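Local coordinates for sortase (Actinomyces oris, PDB 5UTT), which probably acts, through the catalytic sortase domain held in this chain, as a cysteine transpeptidase that joins surface proteins to the cell wall, at residues 110-115 and 167-172; 33-38 and 100-105; 80-85 and 148-153; 120-125 and 160-165. All blocks are in the same frame, centred on the assembly; numbering follows the deposited sequence.

Contact 1. Residues 110-115 and 167-172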
# COMPACT_ATOMS: atom_id res chain seq x y z
N TYR A 110 -3.79 8.09 6.25
CA TYR A 110 -2.39 7.76 6.49
C TYR A 110 -1.57 8.09 5.26
O TYR A 110 -1.83 7.55 4.17
CB TYR A 110 -2.23 6.30 6.80
CG TYR A 110 -2.95 5.80 8.02
CD1 TYR A 110 -4.27 5.35 7.95
CD2 TYR A 110 -2.31 5.68 9.25
CE1 TYR A 110 -4.91 4.85 9.04
CE2 TYR A 110 -2.97 5.20 10.34
CZ TYR A 110 -4.26 4.77 10.25
OH TYR A 110 -4.91 4.29 11.34
N VAL A 111 -0.57 8.96 5.44
CA VAL A 111 0.27 9.35 4.32
C VAL A 111 1.71 8.87 4.51
O VAL A 111 2.43 9.23 5.50
CB VAL A 111 0.24 10.88 4.03
CG1 VAL A 111 1.20 11.20 2.90
CG2 VAL A 111 -1.16 11.43 3.74
N PHE A 112 2.15 8.07 3.53
CA PHE A 112 3.47 7.48 3.44
C PHE A 112 4.23 8.11 2.27
O PHE A 112 3.63 8.51 1.24
CB PHE A 112 3.40 5.95 3.28
CG PHE A 112 2.65 5.25 4.35
CD1 PHE A 112 1.24 5.20 4.34
CD2 PHE A 112 3.31 4.55 5.34
CE1 PHE A 112 0.55 4.51 5.33
CE2 PHE A 112 2.63 3.89 6.35
CZ PHE A 112 1.24 3.86 6.36
N LYS A 113 5.57 8.15 2.38
CA LYS A 113 6.41 8.64 1.30
C LYS A 113 7.40 7.58 0.84
O LYS A 113 8.07 6.96 1.68
CB LYS A 113 7.16 9.89 1.76
CG LYS A 113 6.24 11.04 2.10
CD LYS A 113 5.68 11.71 0.86
CE LYS A 113 5.44 13.21 1.09
NZ LYS A 113 6.69 14.06 1.23
N VAL A 114 7.43 7.34 -0.49
CA VAL A 114 8.27 6.30 -1.07
C VAL A 114 9.77 6.50 -0.71
O VAL A 114 10.29 7.61 -0.82
CB VAL A 114 8.09 6.18 -2.59
CG1 VAL A 114 9.14 5.27 -3.19
CG2 VAL A 114 6.71 5.64 -2.90
N THR A 115 10.39 5.42 -0.23
CA THR A 115 11.81 5.41 0.14
C THR A 115 12.63 4.73 -0.95
O THR A 115 13.84 4.94 -1.09
CB THR A 115 12.05 4.72 1.50
OG1 THR A 115 11.53 3.37 1.45
CG2 THR A 115 11.41 5.52 2.60
N ALA A 167 7.35 2.60 1.39
CA ALA A 167 7.05 3.99 1.77
C ALA A 167 7.02 4.10 3.30
O ALA A 167 6.44 3.28 3.99
CB ALA A 167 5.74 4.49 1.15
N LYS A 168 7.75 5.10 3.80
CA LYS A 168 7.83 5.38 5.23
C LYS A 168 6.75 6.39 5.66
O LYS A 168 6.49 7.37 4.96
CB LYS A 168 9.23 5.92 5.55
CG LYS A 168 9.46 6.16 7.03
CD LYS A 168 10.93 6.44 7.32
CE LYS A 168 11.09 6.99 8.72
NZ LYS A 168 12.51 7.09 9.16
N PHE A 169 6.15 6.17 6.82
CA PHE A 169 5.09 7.03 7.31
C PHE A 169 5.54 8.48 7.41
O PHE A 169 6.66 8.74 7.94
CB PHE A 169 4.58 6.49 8.65
CG PHE A 169 3.44 7.28 9.24
CD1 PHE A 169 2.15 7.20 8.73
CD2 PHE A 169 3.67 8.13 10.29
CE1 PHE A 169 1.12 7.95 9.26
CE2 PHE A 169 2.65 8.86 10.83
CZ PHE A 169 1.38 8.79 10.31
N ALA A 170 4.73 9.42 6.92
CA ALA A 170 5.05 10.84 6.94
C ALA A 170 4.16 11.60 7.90
O ALA A 170 4.67 12.24 8.83
CB ALA A 170 4.95 11.44 5.54
N TYR A 171 2.86 11.54 7.70
CA TYR A 171 1.92 12.18 8.63
C TYR A 171 0.56 11.53 8.51
O TYR A 171 0.34 10.70 7.62
CB TYR A 171 1.81 13.68 8.31
CG TYR A 171 1.27 14.00 6.94
CD1 TYR A 171 -0.11 14.13 6.75
CD2 TYR A 171 2.11 14.17 5.86
CE1 TYR A 171 -0.62 14.43 5.51
CE2 TYR A 171 1.60 14.47 4.61
CZ TYR A 171 0.22 14.59 4.46
OH TYR A 171 -0.31 14.88 3.24
N TRP A 172 -0.33 11.90 9.42
CA TRP A 172 -1.71 11.46 9.33
C TRP A 172 -2.67 12.61 9.54
O TRP A 172 -2.29 13.68 9.98
CB TRP A 172 -2.01 10.34 10.33
CG TRP A 172 -1.87 10.72 11.83
CD1 TRP A 172 -0.70 10.90 12.53
CD2 TRP A 172 -2.93 10.94 12.77
NE1 TRP A 172 -0.98 11.20 13.85
CE2 TRP A 172 -2.34 11.25 14.02
CE3 TRP A 172 -4.32 10.90 12.68
CZ2 TRP A 172 -3.10 11.50 15.15
CZ3 TRP A 172 -5.08 11.18 13.79
CH2 TRP A 172 -4.46 11.46 15.03

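Contact 2. Residues 33-38 and 100-105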
# COMPACT_ATOMS: atom_id res chain seq x y z
N VAL A 33 -4.99 5.31 -2.23
CA VAL A 33 -4.94 6.44 -3.18
C VAL A 33 -3.46 6.76 -3.46
O VAL A 33 -2.67 7.01 -2.54
CB VAL A 33 -5.69 7.67 -2.65
CG1 VAL A 33 -5.48 8.84 -3.57
CG2 VAL A 33 -7.18 7.39 -2.48
N VAL A 34 -3.07 6.73 -4.73
CA VAL A 34 -1.70 7.10 -5.10
C VAL A 34 -1.80 8.29 -6.07
O VAL A 34 -2.25 8.12 -7.21
CB VAL A 34 -0.96 5.91 -5.71
CG1 VAL A 34 0.45 6.33 -6.15
CG2 VAL A 34 -0.94 4.71 -4.75
N PRO A 35 -1.35 9.48 -5.66
CA PRO A 35 -1.53 10.65 -6.54
C PRO A 35 -0.94 10.55 -7.96
O PRO A 35 -1.50 11.08 -8.92
CB PRO A 35 -0.87 11.75 -5.74
CG PRO A 35 -1.12 11.36 -4.33
CD PRO A 35 -0.85 9.89 -4.32
N LYS A 36 0.15 9.81 -8.12
CA LYS A 36 0.68 9.56 -9.48
C LYS A 36 -0.17 8.65 -10.38
O LYS A 36 0.20 8.41 -11.54
CB LYS A 36 2.06 8.99 -9.39
CG LYS A 36 3.08 10.08 -9.07
CD LYS A 36 4.42 9.66 -9.58
CE LYS A 36 5.38 10.82 -9.73
NZ LYS A 36 6.73 10.23 -9.82
N TRP A 37 -1.21 8.08 -9.83
CA TRP A 37 -2.09 7.20 -10.58
C TRP A 37 -3.39 7.91 -10.95
O TRP A 37 -4.25 7.29 -11.66
CB TRP A 37 -2.38 5.89 -9.81
CG TRP A 37 -1.18 5.01 -9.63
CD1 TRP A 37 0.05 5.14 -10.24
CD2 TRP A 37 -1.08 3.83 -8.82
NE1 TRP A 37 0.89 4.18 -9.83
CE2 TRP A 37 0.26 3.35 -8.96
CE3 TRP A 37 -1.95 3.15 -7.96
CZ2 TRP A 37 0.71 2.22 -8.30
CZ3 TRP A 37 -1.48 2.03 -7.30
CH2 TRP A 37 -0.15 1.59 -7.47
N TYR A 38 -3.54 9.18 -10.59
CA TYR A 38 -4.66 9.97 -11.08
C TYR A 38 -4.55 10.00 -12.61
O TYR A 38 -3.50 10.31 -13.16
CB TYR A 38 -4.71 11.36 -10.51
CG TYR A 38 -5.32 11.45 -9.13
CD1 TYR A 38 -6.59 10.93 -8.86
CD2 TYR A 38 -4.63 12.08 -8.09
CE1 TYR A 38 -7.15 11.03 -7.60
CE2 TYR A 38 -5.18 12.18 -6.84
CZ TYR A 38 -6.44 11.68 -6.59
OH TYR A 38 -6.95 11.81 -5.33
N GLU A 100 3.91 10.14 -2.86
CA GLU A 100 3.01 9.80 -1.78
C GLU A 100 2.23 8.53 -2.03
O GLU A 100 1.74 8.31 -3.16
CB GLU A 100 2.00 10.91 -1.57
CG GLU A 100 2.58 12.07 -0.75
CD GLU A 100 1.63 13.22 -0.51
OE1 GLU A 100 0.62 13.32 -1.21
OE2 GLU A 100 1.90 14.03 0.43
N ILE A 101 2.10 7.72 -0.99
CA ILE A 101 1.16 6.57 -0.99
C ILE A 101 0.19 6.81 0.16
O ILE A 101 0.60 6.95 1.34
CB ILE A 101 1.91 5.24 -0.85
CG1 ILE A 101 2.84 5.02 -2.06
CG2 ILE A 101 0.97 4.06 -0.68
CD1 ILE A 101 3.60 3.73 -1.98
N ILE A 102 -1.09 6.88 -0.14
CA ILE A 102 -2.07 7.39 0.84
C ILE A 102 -3.08 6.31 1.08
O ILE A 102 -3.66 5.76 0.08
CB ILE A 102 -2.74 8.70 0.37
CG1 ILE A 102 -1.67 9.78 0.12
CG2 ILE A 102 -3.82 9.14 1.38
CD1 ILE A 102 -2.20 11.07 -0.45
N VAL A 103 -3.32 5.99 2.37
CA VAL A 103 -4.41 5.11 2.71
C VAL A 103 -5.52 5.86 3.43
O VAL A 103 -5.30 6.56 4.41
CB VAL A 103 -3.97 3.84 3.49
CG1 VAL A 103 -5.17 2.92 3.68
CG2 VAL A 103 -2.80 3.19 2.78
N SER A 104 -6.73 5.72 2.94
CA SER A 104 -7.86 6.31 3.65
C SER A 104 -8.62 5.21 4.42
O SER A 104 -9.02 4.19 3.85
CB SER A 104 -8.77 7.10 2.72
OG SER A 104 -9.47 6.29 1.82
N THR A 105 -8.88 5.47 5.69
CA THR A 105 -9.77 4.62 6.49
C THR A 105 -10.97 5.46 6.90
O THR A 105 -11.03 6.66 6.60
CB THR A 105 -9.04 4.06 7.72
OG1 THR A 105 -8.71 5.11 8.63
CG2 THR A 105 -7.80 3.29 7.28
O HOH W 1 2.10 9.34 -5.83

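Contact 3. Residues 80-85 and 148-153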
# COMPACT_ATOMS: atom_id res chain seq x y z
N GLY A 80 -1.17 -6.48 -4.95
CA GLY A 80 -2.12 -6.14 -5.98
C GLY A 80 -1.80 -6.74 -7.32
O GLY A 80 -0.65 -6.97 -7.68
N HIS A 81 -2.85 -7.09 -8.06
CA HIS A 81 -2.65 -7.51 -9.40
C HIS A 81 -2.08 -6.38 -10.26
O HIS A 81 -2.42 -5.23 -10.10
CB HIS A 81 -3.98 -7.94 -10.00
CG HIS A 81 -4.40 -9.32 -9.66
ND1 HIS A 81 -3.61 -10.22 -8.98
CD2 HIS A 81 -5.53 -10.00 -9.98
CE1 HIS A 81 -4.25 -11.37 -8.85
NE2 HIS A 81 -5.41 -11.27 -9.47
N ARG A 82 -1.25 -6.74 -11.23
CA ARG A 82 -0.67 -5.80 -12.15
C ARG A 82 -1.58 -5.41 -13.30
O ARG A 82 -1.41 -4.32 -13.87
CB ARG A 82 0.61 -6.38 -12.74
CG ARG A 82 1.50 -5.42 -13.51
CD ARG A 82 2.30 -4.57 -12.51
NE ARG A 82 3.07 -3.53 -13.19
CZ ARG A 82 4.33 -3.64 -13.58
NH1 ARG A 82 4.93 -2.62 -14.21
NH2 ARG A 82 5.00 -4.76 -13.37
N ARG A 83 -2.55 -6.27 -13.64
CA ARG A 83 -3.33 -6.13 -14.88
C ARG A 83 -4.86 -6.03 -14.74
O ARG A 83 -5.58 -6.04 -15.75
CB ARG A 83 -2.96 -7.27 -15.82
CG ARG A 83 -1.44 -7.42 -15.98
CD ARG A 83 -0.99 -7.71 -17.40
NE ARG A 83 -0.96 -9.14 -17.68
CZ ARG A 83 -1.23 -9.70 -18.86
NH1 ARG A 83 -1.58 -8.95 -19.91
NH2 ARG A 83 -1.16 -11.02 -19.01
N THR A 84 -5.37 -5.88 -13.53
CA THR A 84 -6.83 -5.76 -13.30
C THR A 84 -7.44 -4.43 -13.77
O THR A 84 -6.77 -3.41 -13.84
CB THR A 84 -7.19 -5.93 -11.82
OG1 THR A 84 -6.22 -5.25 -11.00
CG2 THR A 84 -7.22 -7.37 -11.43
N TYR A 85 -8.73 -4.48 -14.11
CA TYR A 85 -9.43 -3.31 -14.65
C TYR A 85 -9.91 -2.38 -13.54
O TYR A 85 -10.31 -2.82 -12.45
CB TYR A 85 -10.61 -3.77 -15.54
CG TYR A 85 -11.43 -2.64 -16.13
CD1 TYR A 85 -11.06 -2.02 -17.33
CD2 TYR A 85 -12.58 -2.18 -15.48
CE1 TYR A 85 -11.81 -0.98 -17.86
CE2 TYR A 85 -13.33 -1.14 -16.00
CZ TYR A 85 -12.95 -0.54 -17.19
OH TYR A 85 -13.70 0.49 -17.70
N THR A 148 3.72 -6.42 -6.43
CA THR A 148 3.04 -6.92 -7.63
C THR A 148 4.04 -7.67 -8.51
O THR A 148 5.23 -7.70 -8.25
CB THR A 148 2.37 -5.74 -8.39
OG1 THR A 148 1.49 -6.29 -9.40
CG2 THR A 148 3.36 -4.91 -9.04
N CYS A 149 3.57 -8.24 -9.63
CA CYS A 149 4.40 -9.00 -10.55
C CYS A 149 5.12 -8.11 -11.52
O CYS A 149 4.61 -7.06 -11.88
CB CYS A 149 3.51 -9.99 -11.35
SG CYS A 149 3.01 -11.36 -10.30
N HIS A 150 6.29 -8.57 -11.97
CA HIS A 150 7.04 -7.95 -13.03
C HIS A 150 7.90 -9.05 -13.74
O HIS A 150 8.38 -10.00 -13.13
CB HIS A 150 7.95 -6.79 -12.46
CG HIS A 150 8.55 -5.89 -13.51
ND1 HIS A 150 7.83 -4.91 -14.17
CD2 HIS A 150 9.81 -5.80 -14.01
CE1 HIS A 150 8.61 -4.25 -14.99
NE2 HIS A 150 9.82 -4.79 -14.93
N GLY A 151 8.08 -8.93 -15.04
CA GLY A 151 8.95 -9.86 -15.77
C GLY A 151 10.34 -9.32 -16.10
O GLY A 151 10.49 -8.18 -16.55
N SER A 152 11.35 -10.17 -15.91
CA SER A 152 12.75 -9.85 -16.31
C SER A 152 12.87 -9.50 -17.79
O SER A 152 13.74 -8.69 -18.17
CB SER A 152 13.68 -11.01 -16.00
OG SER A 152 13.23 -12.17 -16.69
N THR A 153 12.07 -10.14 -18.63
CA THR A 153 11.97 -9.76 -20.02
C THR A 153 10.68 -9.03 -20.38
O THR A 153 10.70 -8.03 -21.11
CB THR A 153 12.11 -10.98 -20.95
OG1 THR A 153 13.42 -11.53 -20.81
CG2 THR A 153 11.89 -10.57 -22.43

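Contact 4. Residues 120-125 and 160-165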
# COMPACT_ATOMS: atom_id res chain seq x y z
N VAL A 120 12.69 -8.24 -7.00
CA VAL A 120 13.08 -9.48 -6.28
C VAL A 120 12.42 -10.73 -6.82
O VAL A 120 11.38 -10.65 -7.48
CB VAL A 120 12.83 -9.41 -4.76
CG1 VAL A 120 13.70 -8.31 -4.16
CG2 VAL A 120 11.38 -9.16 -4.42
N LYS A 121 12.99 -11.87 -6.47
CA LYS A 121 12.29 -13.16 -6.64
C LYS A 121 11.19 -13.30 -5.57
O LYS A 121 11.31 -12.78 -4.44
CB LYS A 121 13.28 -14.32 -6.55
CG LYS A 121 14.20 -14.42 -7.75
CD LYS A 121 15.39 -15.35 -7.44
CE LYS A 121 16.46 -14.64 -6.61
NZ LYS A 121 16.91 -15.45 -5.45
N PRO A 122 10.09 -14.01 -5.90
CA PRO A 122 8.99 -14.04 -4.95
C PRO A 122 9.27 -14.77 -3.65
O PRO A 122 8.44 -14.77 -2.78
CB PRO A 122 7.85 -14.76 -5.74
CG PRO A 122 8.53 -15.35 -6.92
CD PRO A 122 9.74 -14.55 -7.22
N GLU A 123 10.41 -15.44 -3.53
CA GLU A 123 10.76 -16.17 -2.31
C GLU A 123 11.51 -15.23 -1.36
O GLU A 123 11.73 -15.55 -0.19
CB GLU A 123 11.63 -17.38 -2.64
CG GLU A 123 10.92 -18.43 -3.51
CD GLU A 123 10.93 -18.15 -4.98
OE1 GLU A 123 11.71 -17.29 -5.45
OE2 GLU A 123 10.16 -18.83 -5.70
N GLN A 124 11.88 -14.06 -1.87
CA GLN A 124 12.62 -13.05 -1.08
C GLN A 124 11.68 -12.27 -0.18
O GLN A 124 11.48 -11.07 -0.38
CB GLN A 124 13.37 -12.11 -2.01
CG GLN A 124 14.54 -12.76 -2.69
CD GLN A 124 15.35 -11.80 -3.51
OE1 GLN A 124 15.30 -11.78 -4.76
NE2 GLN A 124 16.12 -10.97 -2.81
N VAL A 125 11.14 -12.96 0.81
CA VAL A 125 10.10 -12.44 1.69
C VAL A 125 10.61 -11.38 2.67
O VAL A 125 9.82 -10.71 3.35
CB VAL A 125 9.44 -13.59 2.49
CG1 VAL A 125 8.88 -14.65 1.56
CG2 VAL A 125 10.39 -14.20 3.49
N ASP A 160 8.07 -13.51 -13.47
CA ASP A 160 9.16 -14.25 -12.85
C ASP A 160 9.74 -13.45 -11.69
O ASP A 160 10.50 -13.96 -10.88
CB ASP A 160 10.25 -14.68 -13.85
CG ASP A 160 11.02 -13.52 -14.47
OD1 ASP A 160 10.51 -12.38 -14.53
OD2 ASP A 160 12.17 -13.77 -14.91
N LEU A 161 9.36 -12.20 -11.60
CA LEU A 161 9.89 -11.30 -10.56
C LEU A 161 8.74 -10.57 -9.88
O LEU A 161 7.60 -10.65 -10.27
CB LEU A 161 10.85 -10.29 -11.17
CG LEU A 161 12.20 -10.77 -11.76
CD1 LEU A 161 13.07 -9.63 -12.26
CD2 LEU A 161 12.90 -11.63 -10.74
N ARG A 162 9.08 -9.83 -8.82
CA ARG A 162 8.09 -9.01 -8.11
C ARG A 162 8.62 -7.59 -7.94
O ARG A 162 9.71 -7.39 -7.41
CB ARG A 162 7.74 -9.63 -6.73
CG ARG A 162 7.27 -11.08 -6.77
CD ARG A 162 5.90 -11.17 -7.41
NE ARG A 162 5.31 -12.52 -7.31
CZ ARG A 162 5.46 -13.43 -8.24
NH1 ARG A 162 6.22 -13.15 -9.32
NH2 ARG A 162 4.88 -14.63 -8.11
N TRP A 163 7.84 -6.61 -8.37
CA TRP A 163 8.16 -5.20 -8.13
C TRP A 163 7.61 -4.78 -6.77
O TRP A 163 6.41 -4.87 -6.48
CB TRP A 163 7.60 -4.34 -9.25
CG TRP A 163 8.11 -2.94 -9.23
CD1 TRP A 163 7.90 -1.96 -8.28
CD2 TRP A 163 8.83 -2.31 -10.29
NE1 TRP A 163 8.49 -0.78 -8.68
CE2 TRP A 163 9.09 -0.98 -9.90
CE3 TRP A 163 9.34 -2.76 -11.51
CZ2 TRP A 163 9.79 -0.12 -10.70
CZ3 TRP A 163 10.04 -1.90 -12.30
CH2 TRP A 163 10.26 -0.59 -11.90
N ILE A 164 8.51 -4.26 -5.93
CA ILE A 164 8.21 -3.93 -4.54
C ILE A 164 8.45 -2.44 -4.33
O ILE A 164 9.47 -1.93 -4.71
CB ILE A 164 9.15 -4.63 -3.56
CG1 ILE A 164 9.28 -6.12 -3.88
CG2 ILE A 164 8.71 -4.39 -2.10
CD1 ILE A 164 7.99 -6.88 -3.76
N VAL A 165 7.47 -1.74 -3.75
CA VAL A 165 7.66 -0.33 -3.35
C VAL A 165 7.53 -0.19 -1.85
O VAL A 165 6.55 -0.60 -1.26
CB VAL A 165 6.67 0.63 -4.06
CG1 VAL A 165 6.79 2.09 -3.54
CG2 VAL A 165 6.91 0.61 -5.53

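Contact 1. Residues 110-115 and 167-172
Phe-112 and Phe-169 form a T-shaped (edge-to-face) pair across two antiparallel strands, their ring centroids 5.7 Å apart and their planes at 75°. The CG of Phe-169 stands anti to its backbone N (chi1 -178°), and the ring's CD1 comes over one face of Phe-112, near the rim. Packing is tight on this face: Phe-112 CB meets Ala-167 CB at 3.5 Å, and Phe-169 CE1 reaches the edge of the Tyr-110 ring. On the reverse face the CB of Val-111 sits over the Tyr-171 ring in a CH-pi contact, 3.8 Å from its centroid. Here the ladder slips by one residue in a classic beta bulge. Val-111 O takes two donors, Ala-170 N at 2.7 Å and Tyr-171 N at 3.2 Å. The other end is looser and nearer solvent: there Thr-115 CG2 meets Lys-168 CB at 3.7 Å, the side chains crossing at about a right angle, while the extended Lys-168 chain runs on to a salt bridge with Asp-141. Strand 108-120 lies between 161-174 and 100-104, and strand 142-150 flanks 161-174 on its far side, with Ile-144 touching both Phe-112 and Ala-167.

Contact 2. Residues 33-38 and 100-105
A single antiparallel hydrogen-bonded pair, Val-33 with Ile-102, makes this buried contact, joining the end of strand 28-33 to strand 100-104, the first and last strands in sheet order, the closure expected of the sortase beta-barrel. Val-33 N gives a nearly straight bond to Ile-102 O (2.7 Å, 172°), and Ile-102 N answers to Val-33 O at 2.9 Å with a more bent N-H (144°). The next rung would fall at Pro-35, which has no N-H to offer. Instead its ring carbon CD rests 3.2 Å from Glu-100 O, and that oxygen accepts from a water at 2.9 Å, which in turn accepts from Lys-36 N at 3.0 Å. Pro-35 CG also meets Ile-102 CD1 at 4.0 Å, the two side chains crossing at about a right angle; the extended chi2 of Ile-102 (175°) places that methyl there. Beyond the bridge the chain turns into a short 3-10 segment, closed by Trp-37 N bonding to Val-34 O at 2.8 Å, and Val-34 CB lies over one face of the Trp-37 indole. Glu-100 OE1 is hydrogen-bonded to Ser-182 OG, and Pro-35 and Ile-102 also touch that serine. On its other side strand 100-104 is bonded to strand 108-120, through Ile-101 with Phe-112 and Val-103 with Tyr-110, while Ser-104 pairs with Met-31 to continue the seam with strand 28-33.

Contact 3. Residues 80-85 and 148-153
Gly-80 begins the contact with its carbonyl oxygen, which accepts a hydrogen bond from Thr-148 OG1 at 2.8 Å; the hydroxyl stands anti to the Thr-148 backbone N (chi1 -169°). At His-81 the CB points away from strand 142-150, and the ring is held from elsewhere, NE2 bonding to Asp-57. Arg-82 turns back toward the strand. A bend at chi2 (78°) sets its CD 3.6 Å from Thr-148 CG2, and the chain then runs past Cys-149 O. Its NH2 ends the reach with two bonds, to Cys-149 O at 2.8 Å and to His-150 ND1 at 2.9 Å, the second almost straight at 177°. Both acceptors lie in the guanidinium plane, which is nearly coplanar with the imidazole, while NE bonds to Arg-90 O, which restrains the group's rotation and would help to orient the His-150 ring, itself edge-to-face with Trp-163. Cys-149 SG remains 6.8 Å from His-81 ND1. Thr-148 and Cys-149 end the Thr-Leu-X-Thr-Cys signature of sortases. With His-81 this is consistent with the cysteine-histidine part of the family's active site, where Arg-82 ties the histidine loop to the cysteine strand.

Contact 4. Residues 120-125 and 160-165
The contact is the frayed end of an antiparallel strand pair, where strand 108-120 parts from strand 161-174 through a type I beta turn running from Lys-121 to Gln-124. Val-120 and Arg-162 are its hydrogen-bonded pair: Arg-162 N gives to Val-120 O at 2.8 Å, and Val-120 N to Arg-162 O at 3.1 Å. Beside this bridge Val-120 CG2, set between its own backbone N and carbonyl carbon, presses on Ile-164 CG1 at 3.7 Å, while Leu-161 CD2 lies against Val-120 O. The turn is closed by Gln-124 N to Lys-121 O, and the Gln-124 side chain folds back to add a second tie, its OE1 accepting from Lys-121 N at 2.9 Å. Pro-122 then lies across Arg-162 at about a right angle. Its CB sits over one guanidinium face, toward the rim, 3.7 Å from CZ. A bend at chi2 (-70°) turns CD of Arg-162 and starts the chain on its way beneath the proline. Leu-161 O lies in the plane of the group, 3.0 Å from NH1, though NH1 stands well above the plane of that carbonyl; NH1 also bonds to Asn-159 O. The proline over one face and the bonds of NH1 together limit its swing. The side chain also touches Cys-149 on strand 142-150. An arginine on this strand next to the signature cysteine is consistent with the conserved arginine of the sortase active site.

In the fold
From the N terminus, contact 2 opens first, at 33-38, and closes at 100-105, joining the two ends of the sheet order. Contact 3 starts within that span, at 80-85, but closes only at 148-153, so it crosses contact 2 and contacts 1 and 4. Contacts 1 and 4 follow contact 2 in series: strand 108-120 pairs with 161-174 in both, and contact 4 falls within contact 1's span. Through CG1, Val-165 of contact 4 packs on Val-114 of contact 1 and Ile-101 of contact 2. Contacts 3 and 4, which together hold His-81, Cys-149 and Arg-162, meet through the backbone pairing of Thr-148 with Trp-163 and through Ser-152 with Asp-160, with contact 3 across the chain's centre from contact 1.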